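Local coordinates for protein putative NAD-dependent epimerase/dehydratase (Bacillus halodurans, PDB 3E8X) that is of unknown function but binds NADP in a Rossmann-type domain, and is probably an NAD(P)-dependent epimerase or dehydratase, at residues A[36-41]-A[48-53]; A[72-77]-A[90-95]; A[135-140]-A[150-155]; A[164-169]-A[205-210]. One frame throughout, in Å; residues are numbered along the deposited sequence.

Contact 1: A[36-41]-A[48-53]; sequences YLLSEL and PVAMVR. With NAP (NADP nicotinamide-adenine-dinucleotide phosphate), chain B.
L38 and P48 make the main touch: the CD2 branch of L38 comes to 3.7 Å from CB of the P48 ring. The same methyl sits 4.1 Å from CB of A50, so one leucine branch spans P48 and A50, two residues apart on the strand. CG of L38 lies beside the backbone N, anti to the carbonyl carbon (chi1 -63°), which lets CD2 reach the strand. One turn on, L41 slides alongside the proline in the opposite sense, its CB 3.7 Å from P48 CG. That ring carbon also rests against the helix backbone, 3.3 Å from the carbonyl O of L38. These buried, mostly apolar touches belong to the first beta-alpha-beta unit of a Rossmann fold, strand 23-27, helix 32-43 and strand 47-52, with the short helix and strand segments running nearly antiparallel at 163°. Behind them V26 of the neighbouring strand meets both leucines, while V49, facing away from the helix, packs on L25 and V70. At the far end of the strand R53 is modelled in two conformers, so its bonds are to be read with some caution; in one of them NE donates to O2X of the 2'-phosphate of NADP at 3.0 Å, while NH1 reaches O3X of the same phosphate in a weak bond. The phosphorus lies at the guanidinium edge, in its plane, and adenine N7A sits 3.4 Å above the centre of one face. An arginine just after this strand, set on the 2'-phosphate, is consistent with a preference for NADP over NAD.

Contact 2: A[72-77]-A[90-95]; sequences ANLEED and FAAGSG. With NAP (NADP nicotinamide-adenine-dinucleotide phosphate), chain B.
L74 turns its CG beside the backbone N (chi1 -71°), F90 swings its ring anti to its own N (chi1 -171°), and the two side chains meet beside the adenine of NADP. The loops after strands 68-71 and 87-90 help to build this adenosine pocket of the Rossmann fold. CD1 of L74 does the touching, 3.7 Å from CB of A92 and 3.8 Å from CE1 of F90, a slanting approach to the phenyl ring. Nearer its root the leucine meets the cofactor: CG lies 3.6 Å from adenine N1A, and the backbone N of L74 is 3.1 Å from the same atom. T114 of helix 100-121 and V27 help enclose the pair.

N73 holds the loop in shape. Its OD1 accepts from N of E75 at 2.8 Å, an Asx turn set on the type I turn from N73 to E76, and takes a weak bond from adenine N6A as well. With a leucine in its place both acceptor bonds go, and the turn that presents L74 N to the base would probably loosen and N6A would probably be left without this acceptor. E75 is salt-bridged to K102 and packs on M142 of the second subunit. Across the pocket, the backbone N of G93 donates to the ribose oxygen O4B of NADP at 3.3 Å, with an N-H...O angle of 153°.

Contact 3: A[135-140]-A[150-155]; sequences VDPDQG and AKRLAD
The helix 145-160 that carries the YxxxK spacing of the short-chain dehydrogenase family, in Y147 and K151, is here tied to the loop that precedes it. R152, next to K151, does the tying. Its CG stands anti to the backbone N (chi1 166°) and the chain then bends at chi2 (61°), carrying the guanidinium across to the loop. NH1 comes edge-on to the carbonyl O of V135 at 3.0 Å, but the N-H...O angle of 122° makes this a weak bond. The stronger hold on NH1 is O of T134, one residue earlier, while NE is salt-bridged to D156 OD2 a turn along the helix. P137 starts the 3-10 segment 137-139 and crosses the arginine at about a right angle, its CD 3.7 Å from NH1. The proline also packs on W109 of the second subunit, and D138 OD1 is hydrogen-bonded to NE1 of the same tryptophan. K151 itself leads elsewhere, its NZ bonded to V129 O, and it touches NADP. D136 OD1 stays 6.5 Å from R152 NH1, so the charge of the arginine is probably answered mainly by D156, and the polar hold on the loop runs through the carbonyls of T134 and V135.

Contact 4: A[164-169]-A[205-210]; sequences DYTIVR and AELVDQ
T166 and L207 reach toward each other tip to tip where helix 197-207 lies over strand 164-174, on the same face of the Rossmann sheet as helix 32-43. The tight part is small and wholly apolar. CG2 of T166 stands 4.0 Å from CD2 of L207 and 4.1 Å from CD1, so the threonine methyl meets both leucine branches. L207 gets there with CG wedged between its backbone N and carbonyl carbon (chi1 61°), a strained setting that points the isobutyl group at the strand. F218 of the adjoining strand 216-223 closes on the leucine as well. V168, two residues along on the same side of the strand, is a looser neighbour, its CG2 4.4 Å from L207 CD2. I167 between them faces the opposite way, onto D155 and L158 of helix 145-160.

A type I turn runs from L207 to Q210, and there the contact opens: D209 is exposed and Q210 partly so, whereas V208 is buried with its side chain away from the strand, against L41. Polar atoms beside the packed part have partners outside it: T166 OG1 is bonded to R125 NH1 and to T213 O, and R125 also donates to the carbonyls of L207 and V208. Within the turn, the N of Q210 donates to O of L207 at 2.9 Å.

Overall arrangement
From the N terminus, contact 1 closes the tight turn between helix 32-43 and strand 47-52, with six residues between its segments. Contact 2 brings together the starts of the loops after strands 68-71 and 87-90, with 12 residues between, contact 3 folds a loop back on helix 145-160 across nine, and contact 4 spans 35. They follow in series, none nested or crossed. Contacts 1 and 2 adjoin at the adenine end of NADP, where V52 O probably bonds to A72 N and M51 packs on L74. Contacts 1 and 4 meet where L37, E40 and L41 touch A205. D155 of contact 3 is salt-bridged to R169 of contact 4, while contacts 1 and 3 lie on opposite sides of the chain's centre.

Contact 1: A[36-41]-A[48-53]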
# COMPACT_ATOMS: atom_id res chain seq x y z
N TYR A 36 0.84 -26.02 -9.76
CA TYR A 36 -0.34 -26.89 -9.64
C TYR A 36 -1.58 -26.33 -10.34
O TYR A 36 -2.32 -27.07 -11.02
CB TYR A 36 -0.65 -27.23 -8.18
CG TYR A 36 0.49 -27.86 -7.46
CD1 TYR A 36 1.40 -28.68 -8.14
CD2 TYR A 36 0.68 -27.64 -6.10
CE1 TYR A 36 2.50 -29.25 -7.50
CE2 TYR A 36 1.75 -28.23 -5.44
CZ TYR A 36 2.66 -29.05 -6.15
OH TYR A 36 3.74 -29.65 -5.54
N LEU A 37 -1.82 -25.02 -10.15
CA LEU A 37 -2.91 -24.35 -10.83
C LEU A 37 -2.92 -24.51 -12.37
O LEU A 37 -3.98 -24.65 -12.96
CB LEU A 37 -2.93 -22.86 -10.47
CG LEU A 37 -4.11 -22.01 -10.94
CD1 LEU A 37 -5.49 -22.61 -10.49
CD2 LEU A 37 -3.91 -20.55 -10.53
N LEU A 38 -1.76 -24.53 -13.03
CA LEU A 38 -1.75 -24.73 -14.48
C LEU A 38 -2.46 -26.04 -14.87
O LEU A 38 -3.29 -26.09 -15.77
CB LEU A 38 -0.32 -24.72 -15.04
CG LEU A 38 0.46 -23.40 -14.87
CD1 LEU A 38 1.92 -23.53 -15.19
CD2 LEU A 38 -0.20 -22.24 -15.68
N SER A 39 -2.13 -27.10 -14.15
CA SER A 39 -2.73 -28.39 -14.37
C SER A 39 -4.22 -28.43 -14.01
O SER A 39 -5.03 -28.97 -14.73
CB SER A 39 -1.95 -29.45 -13.58
OG SER A 39 -2.54 -30.73 -13.75
N GLU A 40 -4.58 -27.82 -12.89
CA GLU A 40 -5.98 -27.80 -12.49
C GLU A 40 -6.85 -27.08 -13.51
O GLU A 40 -7.92 -27.55 -13.82
CB GLU A 40 -6.12 -27.21 -11.12
CG GLU A 40 -5.40 -28.02 -10.03
CD GLU A 40 -5.94 -29.43 -9.84
OE1 GLU A 40 -7.08 -29.76 -10.26
OE2 GLU A 40 -5.21 -30.23 -9.23
N LEU A 41 -6.37 -25.96 -14.05
CA LEU A 41 -7.10 -25.17 -15.03
C LEU A 41 -7.24 -25.95 -16.34
O LEU A 41 -8.32 -26.02 -16.94
CB LEU A 41 -6.41 -23.81 -15.25
CG LEU A 41 -6.45 -22.75 -14.15
CD1 LEU A 41 -5.48 -21.63 -14.53
CD2 LEU A 41 -7.86 -22.22 -13.89
N PRO A 48 -4.62 -22.27 -19.70
CA PRO A 48 -3.72 -21.51 -18.85
C PRO A 48 -2.55 -20.90 -19.62
O PRO A 48 -1.85 -21.58 -20.40
CB PRO A 48 -3.24 -22.55 -17.80
CG PRO A 48 -3.97 -23.79 -18.08
CD PRO A 48 -4.38 -23.72 -19.52
N VAL A 49 -2.38 -19.59 -19.41
CA VAL A 49 -1.32 -18.81 -20.01
C VAL A 49 -0.40 -18.48 -18.87
O VAL A 49 -0.79 -17.78 -17.95
CB VAL A 49 -1.86 -17.54 -20.75
CG1 VAL A 49 -0.68 -16.67 -21.31
CG2 VAL A 49 -2.89 -17.93 -21.88
N ALA A 50 0.82 -19.02 -18.91
CA ALA A 50 1.78 -18.80 -17.83
C ALA A 50 2.61 -17.57 -18.10
O ALA A 50 3.25 -17.46 -19.16
CB ALA A 50 2.69 -20.05 -17.67
N MSE A 51 2.61 -16.64 -17.14
CA MSE A 51 3.53 -15.49 -17.20
C MSE A 51 4.78 -15.79 -16.36
O MSE A 51 4.70 -16.11 -15.17
CB MSE A 51 2.86 -14.18 -16.74
CG MSE A 51 3.76 -12.94 -16.67
SE MSE A 51 2.72 -11.38 -16.18
CE MSE A 51 3.94 -10.16 -15.16
N VAL A 52 5.91 -15.65 -17.03
CA VAL A 52 7.24 -15.95 -16.47
C VAL A 52 8.21 -14.81 -16.76
O VAL A 52 8.11 -14.14 -17.76
CB VAL A 52 7.81 -17.29 -17.05
CG1 VAL A 52 6.90 -18.38 -16.65
CG2 VAL A 52 7.91 -17.26 -18.58
N ARG A 53 9.16 -14.62 -15.84
CA ARG A 53 10.22 -13.62 -15.94
C ARG A 53 11.25 -14.01 -17.01
O ARG A 53 11.80 -13.14 -17.70
CB ARG A 53 10.95 -13.49 -14.61
CG ARG A 53 10.23 -12.68 -13.55
CD ARG A 53 11.16 -12.33 -12.38
NE ARG A 53 11.13 -13.29 -11.26
CZ ARG A 53 11.57 -13.01 -10.03
NH1 ARG A 53 11.50 -13.92 -9.07
NH2 ARG A 53 12.08 -11.82 -9.74
PA NAP B . 5.96 -18.88 -4.60
O1A NAP B . 6.98 -17.94 -3.94
O2A NAP B . 6.32 -20.34 -4.83
O5B NAP B . 5.48 -18.14 -5.96
C5B NAP B . 5.78 -16.77 -6.27
C4B NAP B . 6.07 -16.55 -7.76
O4B NAP B . 6.12 -15.12 -7.96
C3B NAP B . 7.43 -17.10 -8.27
O3B NAP B . 7.30 -18.04 -9.36
C2B NAP B . 8.18 -15.88 -8.77
O2B NAP B . 8.98 -16.07 -9.96
C1B NAP B . 7.02 -14.91 -9.04
N9A NAP B . 7.55 -13.52 -9.15
C8A NAP B . 8.36 -12.90 -8.29
N7A NAP B . 8.65 -11.68 -8.77
C5A NAP B . 8.00 -11.54 -9.94
C6A NAP B . 7.91 -10.52 -10.89
N6A NAP B . 8.57 -9.36 -10.70
N1A NAP B . 7.19 -10.69 -12.02
C2A NAP B . 6.54 -11.84 -12.22
N3A NAP B . 6.61 -12.85 -11.33
C4A NAP B . 7.32 -12.72 -10.18
O3 NAP B . 4.61 -18.85 -3.67
PN NAP B . 3.48 -20.01 -3.48
O1N NAP B . 3.96 -20.89 -2.35
O2N NAP B . 3.10 -20.46 -4.87
O5D NAP B . 2.25 -19.26 -2.77
C5D NAP B . 1.36 -18.43 -3.52
C4D NAP B . 1.04 -17.22 -2.67
O4D NAP B . 0.36 -17.58 -1.47
C3D NAP B . 2.30 -16.49 -2.23
O3D NAP B . 2.71 -15.59 -3.27
C2D NAP B . 1.92 -15.88 -0.88
O2D NAP B . 1.70 -14.49 -0.95
C1D NAP B . 0.60 -16.58 -0.47
N1N NAP B . 0.57 -17.18 0.90
C2N NAP B . 1.60 -17.89 1.41
C3N NAP B . 1.51 -18.45 2.70
C7N NAP B . 2.61 -19.29 3.30
O7N NAP B . 2.34 -20.02 4.27
N7N NAP B . 3.83 -19.26 2.73
C4N NAP B . 0.34 -18.26 3.45
C5N NAP B . -0.70 -17.53 2.90
C6N NAP B . -0.55 -17.01 1.62
P2B NAP B . 10.36 -16.95 -10.05
O1X NAP B . 9.94 -18.36 -10.35
O2X NAP B . 11.13 -16.32 -11.21
O3X NAP B . 10.96 -16.80 -8.66

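Contact 2: A[72-77]-A[90-95]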
# COMPACT_ATOMS: atom_id res chain seq x y z
N ALA A 72 7.21 -11.76 -19.18
CA ALA A 72 6.91 -10.42 -18.71
C ALA A 72 7.30 -10.37 -17.24
O ALA A 72 7.47 -11.40 -16.62
CB ALA A 72 5.45 -10.09 -18.89
N ASN A 73 7.46 -9.16 -16.71
CA ASN A 73 8.00 -8.92 -15.39
C ASN A 73 7.09 -7.85 -14.75
O ASN A 73 6.84 -6.84 -15.34
CB ASN A 73 9.46 -8.45 -15.59
CG ASN A 73 10.20 -8.15 -14.31
OD1 ASN A 73 9.66 -7.66 -13.34
ND2 ASN A 73 11.51 -8.38 -14.36
N LEU A 74 6.63 -8.06 -13.54
CA LEU A 74 5.76 -7.07 -12.86
C LEU A 74 6.44 -5.71 -12.56
O LEU A 74 5.76 -4.73 -12.26
CB LEU A 74 5.19 -7.66 -11.55
CG LEU A 74 4.12 -8.77 -11.66
CD1 LEU A 74 3.89 -9.45 -10.25
CD2 LEU A 74 2.83 -8.19 -12.26
N GLU A 75 7.77 -5.68 -12.60
CA GLU A 75 8.54 -4.49 -12.37
C GLU A 75 8.83 -3.70 -13.65
O GLU A 75 9.34 -2.59 -13.58
CB GLU A 75 9.84 -4.84 -11.65
CG GLU A 75 9.59 -5.49 -10.29
CD GLU A 75 10.84 -5.64 -9.46
OE1 GLU A 75 11.59 -6.61 -9.72
OE2 GLU A 75 11.07 -4.82 -8.54
N GLU A 76 8.48 -4.25 -14.81
CA GLU A 76 8.66 -3.60 -16.08
C GLU A 76 7.30 -3.44 -16.75
O GLU A 76 6.28 -3.65 -16.11
CB GLU A 76 9.62 -4.44 -16.92
CG GLU A 76 11.01 -4.49 -16.28
CD GLU A 76 11.99 -5.42 -16.95
OE1 GLU A 76 11.61 -6.20 -17.85
OE2 GLU A 76 13.17 -5.37 -16.52
N ASP A 77 7.27 -3.03 -18.00
CA ASP A 77 6.01 -2.94 -18.75
C ASP A 77 5.56 -4.37 -19.12
O ASP A 77 6.19 -5.04 -19.91
CB ASP A 77 6.23 -2.11 -20.02
CG ASP A 77 4.95 -1.77 -20.74
OD1 ASP A 77 3.92 -2.46 -20.57
OD2 ASP A 77 4.99 -0.80 -21.52
N PHE A 90 -3.96 -13.63 -9.90
CA PHE A 90 -2.73 -13.07 -9.33
C PHE A 90 -2.21 -14.04 -8.26
O PHE A 90 -2.74 -14.11 -7.12
CB PHE A 90 -2.96 -11.66 -8.76
CG PHE A 90 -1.68 -10.96 -8.37
CD1 PHE A 90 -0.92 -10.29 -9.32
CD2 PHE A 90 -1.17 -11.08 -7.09
CE1 PHE A 90 0.28 -9.66 -8.96
CE2 PHE A 90 0.03 -10.46 -6.74
CZ PHE A 90 0.75 -9.78 -7.67
N ALA A 91 -1.18 -14.80 -8.63
CA ALA A 91 -0.55 -15.78 -7.77
C ALA A 91 0.94 -15.45 -7.52
O ALA A 91 1.71 -16.34 -7.16
CB ALA A 91 -0.73 -17.22 -8.36
N ALA A 92 1.34 -14.19 -7.71
CA ALA A 92 2.74 -13.76 -7.58
C ALA A 92 3.05 -13.33 -6.16
O ALA A 92 2.18 -12.98 -5.37
CB ALA A 92 3.06 -12.63 -8.57
N GLY A 93 4.33 -13.31 -5.86
CA GLY A 93 4.79 -12.95 -4.53
C GLY A 93 6.30 -12.89 -4.55
O GLY A 93 6.96 -13.66 -5.27
N SER A 94 6.85 -12.00 -3.74
CA SER A 94 8.30 -11.86 -3.62
C SER A 94 8.99 -13.08 -2.92
O SER A 94 10.15 -13.43 -3.22
CB SER A 94 8.60 -10.56 -2.87
OG SER A 94 8.20 -10.64 -1.52
N GLY A 95 8.27 -13.68 -1.97
CA GLY A 95 8.79 -14.79 -1.15
C GLY A 95 9.67 -14.38 0.04
O GLY A 95 10.15 -13.23 0.11
PA NAP B . 5.96 -18.88 -4.60
O1A NAP B . 6.98 -17.94 -3.94
O2A NAP B . 6.32 -20.34 -4.83
O5B NAP B . 5.48 -18.14 -5.96
C5B NAP B . 5.78 -16.77 -6.27
C4B NAP B . 6.07 -16.55 -7.76
O4B NAP B . 6.12 -15.12 -7.96
C3B NAP B . 7.43 -17.10 -8.27
O3B NAP B . 7.30 -18.04 -9.36
C2B NAP B . 8.18 -15.88 -8.77
O2B NAP B . 8.98 -16.07 -9.96
C1B NAP B . 7.02 -14.91 -9.04
N9A NAP B . 7.55 -13.52 -9.15
C8A NAP B . 8.36 -12.90 -8.29
N7A NAP B . 8.65 -11.68 -8.77
C5A NAP B . 8.00 -11.54 -9.94
C6A NAP B . 7.91 -10.52 -10.89
N6A NAP B . 8.57 -9.36 -10.70
N1A NAP B . 7.19 -10.69 -12.02
C2A NAP B . 6.54 -11.84 -12.22
N3A NAP B . 6.61 -12.85 -11.33
C4A NAP B . 7.32 -12.72 -10.18
O3 NAP B . 4.61 -18.85 -3.67
PN NAP B . 3.48 -20.01 -3.48
O1N NAP B . 3.96 -20.89 -2.35
O2N NAP B . 3.10 -20.46 -4.87
O5D NAP B . 2.25 -19.26 -2.77
C5D NAP B . 1.36 -18.43 -3.52
C4D NAP B . 1.04 -17.22 -2.67
O4D NAP B . 0.36 -17.58 -1.47
C3D NAP B . 2.30 -16.49 -2.23
O3D NAP B . 2.71 -15.59 -3.27
C2D NAP B . 1.92 -15.88 -0.88
O2D NAP B . 1.70 -14.49 -0.95
C1D NAP B . 0.60 -16.58 -0.47
N1N NAP B . 0.57 -17.18 0.90
C2N NAP B . 1.60 -17.89 1.41
C3N NAP B . 1.51 -18.45 2.70
C7N NAP B . 2.61 -19.29 3.30
O7N NAP B . 2.34 -20.02 4.27
N7N NAP B . 3.83 -19.26 2.73
C4N NAP B . 0.34 -18.26 3.45
C5N NAP B . -0.70 -17.53 2.90
C6N NAP B . -0.55 -17.01 1.62
P2B NAP B . 10.36 -16.95 -10.05
O1X NAP B . 9.94 -18.36 -10.35
O2X NAP B . 11.13 -16.32 -11.21
O3X NAP B . 10.96 -16.80 -8.66

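Contact 3: A[135-140]-A[150-155]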
# COMPACT_ATOMS: atom_id res chain seq x y z
N VAL A 135 -7.43 -9.56 7.61
CA VAL A 135 -8.55 -8.83 8.25
C VAL A 135 -8.04 -7.90 9.36
O VAL A 135 -8.55 -6.79 9.55
CB VAL A 135 -9.64 -9.82 8.78
CG1 VAL A 135 -10.62 -9.11 9.67
CG2 VAL A 135 -10.37 -10.47 7.58
N ASP A 136 -7.00 -8.33 10.07
CA ASP A 136 -6.48 -7.53 11.18
C ASP A 136 -4.96 -7.64 11.26
O ASP A 136 -4.44 -8.24 12.17
CB ASP A 136 -7.17 -7.97 12.46
CG ASP A 136 -7.02 -6.98 13.61
OD1 ASP A 136 -6.18 -6.02 13.54
OD2 ASP A 136 -7.74 -7.16 14.62
N PRO A 137 -4.23 -7.06 10.29
CA PRO A 137 -2.76 -7.24 10.27
C PRO A 137 -2.02 -6.82 11.55
O PRO A 137 -1.02 -7.43 11.87
CB PRO A 137 -2.30 -6.35 9.11
CG PRO A 137 -3.50 -6.16 8.26
CD PRO A 137 -4.69 -6.24 9.17
N ASP A 138 -2.51 -5.83 12.28
CA ASP A 138 -1.85 -5.42 13.51
C ASP A 138 -1.91 -6.44 14.64
O ASP A 138 -1.20 -6.30 15.64
CB ASP A 138 -2.41 -4.09 14.05
CG ASP A 138 -2.13 -2.90 13.11
OD1 ASP A 138 -1.04 -2.83 12.56
OD2 ASP A 138 -3.05 -2.09 12.93
N GLN A 139 -2.79 -7.43 14.54
CA GLN A 139 -2.81 -8.53 15.49
C GLN A 139 -1.99 -9.74 15.03
O GLN A 139 -1.93 -10.73 15.73
CB GLN A 139 -4.24 -8.95 15.78
CG GLN A 139 -5.05 -7.89 16.48
CD GLN A 139 -4.58 -7.64 17.89
OE1 GLN A 139 -4.11 -6.53 18.21
NE2 GLN A 139 -4.68 -8.67 18.76
N GLY A 140 -1.34 -9.65 13.89
CA GLY A 140 -0.58 -10.79 13.34
C GLY A 140 0.82 -10.70 13.89
O GLY A 140 1.16 -9.68 14.44
N ALA A 150 0.69 -5.65 3.12
CA ALA A 150 0.80 -5.61 1.66
C ALA A 150 -0.38 -6.34 0.99
O ALA A 150 -1.04 -5.81 0.14
CB ALA A 150 2.14 -6.11 1.20
N LYS A 151 -0.69 -7.55 1.48
CA LYS A 151 -1.78 -8.39 0.96
C LYS A 151 -3.16 -7.76 1.16
O LYS A 151 -3.94 -7.69 0.23
CB LYS A 151 -1.75 -9.77 1.61
CG LYS A 151 -0.43 -10.51 1.38
CD LYS A 151 -0.11 -10.73 -0.09
CE LYS A 151 -0.97 -11.83 -0.72
NZ LYS A 151 -0.87 -11.90 -2.24
N ARG A 152 -3.37 -7.24 2.35
CA ARG A 152 -4.57 -6.51 2.70
C ARG A 152 -4.84 -5.33 1.78
O ARG A 152 -5.99 -5.14 1.32
CB ARG A 152 -4.51 -6.04 4.15
CG ARG A 152 -5.54 -4.98 4.58
CD ARG A 152 -7.01 -5.39 4.45
NE ARG A 152 -7.86 -4.37 5.05
CZ ARG A 152 -8.11 -4.23 6.35
NH1 ARG A 152 -7.67 -5.12 7.23
NH2 ARG A 152 -8.85 -3.22 6.78
N LEU A 153 -3.81 -4.52 1.53
CA LEU A 153 -4.00 -3.29 0.76
C LEU A 153 -4.21 -3.62 -0.70
O LEU A 153 -4.94 -2.91 -1.40
CB LEU A 153 -2.86 -2.31 0.98
CG LEU A 153 -2.79 -1.70 2.37
CD1 LEU A 153 -1.50 -0.87 2.51
CD2 LEU A 153 -4.09 -0.86 2.71
N ALA A 154 -3.61 -4.71 -1.16
CA ALA A 154 -3.87 -5.19 -2.53
C ALA A 154 -5.31 -5.69 -2.65
O ALA A 154 -5.99 -5.41 -3.63
CB ALA A 154 -2.84 -6.28 -2.95
N ASP A 155 -5.78 -6.41 -1.64
CA ASP A 155 -7.17 -6.86 -1.59
C ASP A 155 -8.13 -5.69 -1.63
O ASP A 155 -9.15 -5.75 -2.32
CB ASP A 155 -7.44 -7.70 -0.31
CG ASP A 155 -6.81 -9.08 -0.36
OD1 ASP A 155 -6.31 -9.47 -1.45
OD2 ASP A 155 -6.82 -9.78 0.69

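Contact 4: A[164-169]-A[205-210]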
# COMPACT_ATOMS: atom_id res chain seq x y z
N ASP A 164 -14.93 -8.32 -11.70
CA ASP A 164 -15.71 -9.42 -11.18
C ASP A 164 -14.74 -10.31 -10.41
O ASP A 164 -14.22 -11.29 -10.94
CB ASP A 164 -16.35 -10.20 -12.31
CG ASP A 164 -17.53 -9.50 -12.93
OD1 ASP A 164 -18.08 -8.54 -12.34
OD2 ASP A 164 -17.90 -9.94 -14.04
N TYR A 165 -14.51 -9.96 -9.16
CA TYR A 165 -13.39 -10.50 -8.42
C TYR A 165 -13.82 -11.64 -7.52
O TYR A 165 -14.97 -11.75 -7.15
CB TYR A 165 -12.64 -9.42 -7.60
CG TYR A 165 -13.42 -8.83 -6.43
CD1 TYR A 165 -13.44 -9.47 -5.19
CD2 TYR A 165 -14.12 -7.62 -6.55
CE1 TYR A 165 -14.16 -8.94 -4.11
CE2 TYR A 165 -14.86 -7.09 -5.46
CZ TYR A 165 -14.85 -7.75 -4.25
OH TYR A 165 -15.56 -7.26 -3.18
N THR A 166 -12.85 -12.47 -7.16
CA THR A 166 -12.96 -13.37 -5.99
C THR A 166 -11.58 -13.33 -5.33
O THR A 166 -10.56 -13.44 -6.03
CB THR A 166 -13.29 -14.84 -6.38
OG1 THR A 166 -14.49 -14.88 -7.16
CG2 THR A 166 -13.45 -15.70 -5.11
N ILE A 167 -11.59 -13.14 -4.02
CA ILE A 167 -10.40 -13.15 -3.15
C ILE A 167 -10.41 -14.41 -2.25
O ILE A 167 -11.34 -14.64 -1.43
CB ILE A 167 -10.25 -11.88 -2.24
CG1 ILE A 167 -10.21 -10.57 -3.08
CG2 ILE A 167 -9.00 -11.97 -1.38
CD1 ILE A 167 -10.61 -9.29 -2.28
N VAL A 168 -9.38 -15.21 -2.48
CA VAL A 168 -9.10 -16.48 -1.77
C VAL A 168 -7.98 -16.21 -0.79
O VAL A 168 -6.88 -15.88 -1.19
CB VAL A 168 -8.71 -17.60 -2.77
CG1 VAL A 168 -8.65 -18.99 -2.09
CG2 VAL A 168 -9.72 -17.59 -3.94
N ARG A 169 -8.28 -16.38 0.50
CA ARG A 169 -7.30 -16.19 1.57
C ARG A 169 -6.93 -17.53 2.20
O ARG A 169 -7.55 -17.94 3.19
CB ARG A 169 -7.89 -15.22 2.63
CG ARG A 169 -8.02 -13.81 2.10
CD ARG A 169 -8.83 -12.89 2.98
NE ARG A 169 -8.60 -11.51 2.55
CZ ARG A 169 -9.14 -10.44 3.12
NH1 ARG A 169 -9.98 -10.54 4.13
NH2 ARG A 169 -8.79 -9.25 2.69
N ALA A 205 -9.11 -23.06 -9.37
CA ALA A 205 -9.59 -23.64 -10.64
C ALA A 205 -11.11 -23.95 -10.58
O ALA A 205 -11.84 -23.78 -11.56
CB ALA A 205 -8.77 -24.90 -11.01
N GLU A 206 -11.59 -24.37 -9.42
CA GLU A 206 -12.99 -24.74 -9.29
C GLU A 206 -13.89 -23.51 -9.50
O GLU A 206 -14.98 -23.63 -10.07
CB GLU A 206 -13.26 -25.37 -7.92
CG GLU A 206 -14.65 -25.97 -7.76
CD GLU A 206 -14.90 -27.19 -8.64
OE1 GLU A 206 -13.95 -27.81 -9.17
OE2 GLU A 206 -16.07 -27.57 -8.76
N LEU A 207 -13.43 -22.35 -9.04
CA LEU A 207 -14.30 -21.16 -8.98
C LEU A 207 -14.08 -20.11 -10.10
O LEU A 207 -14.87 -19.21 -10.25
CB LEU A 207 -14.26 -20.53 -7.56
CG LEU A 207 -12.96 -19.99 -6.90
CD1 LEU A 207 -12.47 -18.76 -7.63
CD2 LEU A 207 -13.31 -19.65 -5.46
N VAL A 208 -13.08 -20.31 -10.95
CA VAL A 208 -12.75 -19.31 -11.92
C VAL A 208 -13.92 -18.96 -12.87
O VAL A 208 -14.12 -17.78 -13.23
CB VAL A 208 -11.39 -19.63 -12.65
CG1 VAL A 208 -11.58 -20.80 -13.60
CG2 VAL A 208 -10.87 -18.37 -13.37
N ASP A 209 -14.73 -19.94 -13.23
CA ASP A 209 -15.83 -19.70 -14.12
C ASP A 209 -17.16 -19.70 -13.39
O ASP A 209 -18.18 -19.77 -14.05
CB ASP A 209 -15.89 -20.73 -15.25
CG ASP A 209 -15.96 -22.16 -14.75
OD1 ASP A 209 -15.97 -22.43 -13.53
OD2 ASP A 209 -15.93 -23.03 -15.62
N GLN A 210 -17.15 -19.61 -12.07
CA GLN A 210 -18.39 -19.59 -11.29
C GLN A 210 -18.84 -18.16 -10.95
O GLN A 210 -18.28 -17.51 -10.08
CB GLN A 210 -18.23 -20.45 -10.04
CG GLN A 210 -17.83 -21.88 -10.38
CD GLN A 210 -18.89 -22.64 -11.18
OE1 GLN A 210 -18.64 -23.12 -12.31
NE2 GLN A 210 -20.05 -22.75 -10.62